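Glycerophosphodiester phosphodiesterase (Thermotoga maritima, PDB 1O1Z) is a member of the glycerophosphodiester phosphodiesterase family, whose members are built on a TIM-barrel fold. Local coordinates at residues I106-K111 with E121-R126. Numbering follows the deposited sequence.
Sequences INIEIK and EISKKR. With NA (sodium ion), chain B.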
loop_
_atom_site.group_PDB
_atom_site.type_symbol
_atom_site.label_atom_id
_atom_site.label_comp_id
_atom_site.label_asym_id
_atom_site.label_seq_id
_atom_site.Cartn_x
_atom_site.Cartn_y
_atom_site.Cartn_z
ATOM N N ILE A 106 -2.374 7.801 2.721
ATOM C CA ILE A 106 -1.768 6.615 3.301
ATOM C C ILE A 106 -2.496 5.382 2.771
ATOM O O ILE A 106 -3.701 5.217 2.992
ATOM C CB ILE A 106 -1.785 6.615 4.830
ATOM C CG1 ILE A 106 -1.058 7.844 5.395
ATOM C CG2 ILE A 106 -1.110 5.382 5.366
ATOM C CD1 ILE A 106 -1.216 7.987 6.910
ATOM N N ASN A 107 -1.775 4.559 2.042
ATOM C CA ASN A 107 -2.264 3.291 1.533
ATOM C C ASN A 107 -1.864 2.240 2.545
ATOM O O ASN A 107 -0.698 1.930 2.684
ATOM C CB ASN A 107 -1.677 3.013 0.150
ATOM C CG ASN A 107 -1.947 1.649 -0.356
ATOM O OD1 ASN A 107 -1.168 1.154 -1.177
ATOM N ND2 ASN A 107 -3.043 1.022 0.078
ATOM N N ILE A 108 -2.851 1.748 3.290
ATOM C CA ILE A 108 -2.638 0.743 4.321
ATOM C C ILE A 108 -2.897 -0.629 3.748
ATOM O O ILE A 108 -4.031 -0.956 3.444
ATOM C CB ILE A 108 -3.605 1.012 5.500
ATOM C CG1 ILE A 108 -3.406 2.404 6.096
ATOM C CG2 ILE A 108 -3.467 -0.032 6.590
ATOM C CD1 ILE A 108 -4.511 2.850 7.018
ATOM N N GLU A 109 -1.851 -1.444 3.627
ATOM C CA GLU A 109 -2.002 -2.821 3.201
ATOM C C GLU A 109 -2.248 -3.666 4.433
ATOM O O GLU A 109 -1.410 -3.755 5.332
ATOM C CB GLU A 109 -0.809 -3.348 2.402
ATOM C CG GLU A 109 -1.063 -4.796 1.988
ATOM C CD GLU A 109 0.041 -5.507 1.246
ATOM O OE1 GLU A 109 0.996 -4.864 0.775
ATOM O OE2 GLU A 109 -0.058 -6.758 1.163
ATOM N N ILE A 110 -3.389 -4.336 4.444
ATOM C CA ILE A 110 -3.762 -5.209 5.541
ATOM C C ILE A 110 -3.093 -6.552 5.315
ATOM O O ILE A 110 -3.413 -7.264 4.354
ATOM C CB ILE A 110 -5.273 -5.420 5.579
ATOM C CG1 ILE A 110 -6.050 -4.110 5.488
ATOM C CG2 ILE A 110 -5.609 -6.234 6.831
ATOM C CD1 ILE A 110 -5.973 -3.318 6.687
ATOM N N LYS A 111 -2.200 -6.952 6.216
ATOM C CA LYS A 111 -1.501 -8.220 6.067
ATOM C C LYS A 111 -2.197 -9.408 6.746
ATOM O O LYS A 111 -1.884 -10.566 6.444
ATOM C CB LYS A 111 -0.068 -8.083 6.626
ATOM C CG LYS A 111 0.835 -7.164 5.834
ATOM C CD LYS A 111 1.044 -7.708 4.401
ATOM C CE LYS A 111 2.290 -7.220 3.725
ATOM N NZ LYS A 111 2.382 -7.795 2.329
ATOM N N GLU A 121 -11.312 0.932 13.104
ATOM C CA GLU A 121 -11.650 1.787 14.221
ATOM C C GLU A 121 -10.726 2.993 14.295
ATOM O O GLU A 121 -11.197 4.145 14.433
ATOM C CB GLU A 121 -11.642 0.972 15.523
ATOM C CG GLU A 121 -12.154 1.738 16.730
ATOM C CD GLU A 121 -13.576 2.258 16.554
ATOM O OE1 GLU A 121 -14.420 1.574 15.909
ATOM O OE2 GLU A 121 -13.863 3.369 17.062
ATOM N N ILE A 122 -9.411 2.773 14.172
ATOM C CA ILE A 122 -8.460 3.864 14.293
ATOM C C ILE A 122 -8.555 4.793 13.083
ATOM O O ILE A 122 -8.252 5.996 13.165
ATOM C CB ILE A 122 -7.023 3.348 14.502
ATOM C CG1 ILE A 122 -6.131 4.521 14.945
ATOM C CG2 ILE A 122 -6.494 2.682 13.290
ATOM N N SER A 123 -9.042 4.264 11.970
ATOM C CA SER A 123 -9.129 5.022 10.734
ATOM C C SER A 123 -10.361 5.912 10.653
ATOM O O SER A 123 -10.455 6.744 9.761
ATOM C CB SER A 123 -9.063 4.078 9.548
ATOM O OG SER A 123 -7.796 3.410 9.517
ATOM N N LYS A 124 -11.313 5.757 11.571
ATOM C CA LYS A 124 -12.564 6.508 11.488
ATOM C C LYS A 124 -12.388 7.979 11.423
ATOM O O LYS A 124 -13.104 8.655 10.670
ATOM C CB LYS A 124 -13.493 6.181 12.661
ATOM C CG LYS A 124 -14.196 4.880 12.419
ATOM C CD LYS A 124 -15.180 4.532 13.513
ATOM C CE LYS A 124 -15.934 3.264 13.155
ATOM N NZ LYS A 124 -16.680 2.742 14.328
ATOM N N LYS A 125 -11.427 8.468 12.187
ATOM C CA LYS A 125 -11.179 9.897 12.309
ATOM C C LYS A 125 -10.393 10.522 11.146
ATOM O O LYS A 125 -10.331 11.747 11.022
ATOM C CB LYS A 125 -10.378 10.133 13.583
ATOM C CG LYS A 125 -8.984 9.497 13.570
ATOM C CD LYS A 125 -8.248 9.686 14.871
ATOM C CE LYS A 125 -7.225 8.580 15.084
ATOM N NZ LYS A 125 -7.851 7.312 15.592
ATOM N N ARG A 126 -9.758 9.685 10.334
ATOM C CA ARG A 126 -8.721 10.131 9.419
ATOM C C ARG A 126 -9.169 10.018 7.962
ATOM O O ARG A 126 -9.650 8.964 7.571
ATOM C CB ARG A 126 -7.544 9.198 9.674
ATOM C CG ARG A 126 -6.443 9.306 8.744
ATOM C CD ARG A 126 -5.593 10.432 9.046
ATOM N NE ARG A 126 -4.482 10.467 8.123
ATOM C CZ ARG A 126 -3.342 11.060 8.383
ATOM N NH1 ARG A 126 -3.129 11.644 9.585
ATOM N NH2 ARG A 126 -2.419 11.070 7.443
HETATM NA NA NA B . -11.327 7.518 7.702
HETATM O O HOH W 1 -11.507 5.206 7.164
#
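The methyl CD1 of Ile106 lies against the guanidinium of Arg126, 3.4 Å from NH2, the two side chains crossing at about a right angle. Traced outward from CB, the isoleucine sends CG1 anti to its carbonyl carbon (chi1 -58°), which brings CG1 to 4.1 Å from Arg126 NH2. From there chi2 of 172° extends the chain to CD1, whose next neighbour after NH2 is Arg126 CZ at 4.0 Å. The methyl meets the guanidinium obliquely, on its NH2 side. The Ile106 side chain also touches Val96, Phe97 and Leu129. The polar tip of Arg126 is held by backbone carbonyls at the C-terminal end of helix 93-99 and just beyond it: NH2 bonds to Val100 O, and NH1 weakly to Phe97 O. These segments belong to a beta-alpha-beta unit of the barrel, in which helix 116-123 connects strand 105-110 to the parallel strand 129-133. The second touch is looser, Ile108 CD1 standing 4.2 Å from Ser123 OG, whose hydrogen-bond partner is Val119 O, one turn back in the helix. A type I turn from Ser123 to Arg126 is closed by the 3.1 Å bond from Arg126 N to Ser123 O. That same oxygen, Ser123 O, binds the sodium ion at 2.4 Å. Arg126 O is a second ligand, 2.2 Å from the sodium ion, and a water oxygen lies 2.4 Å from the sodium ion.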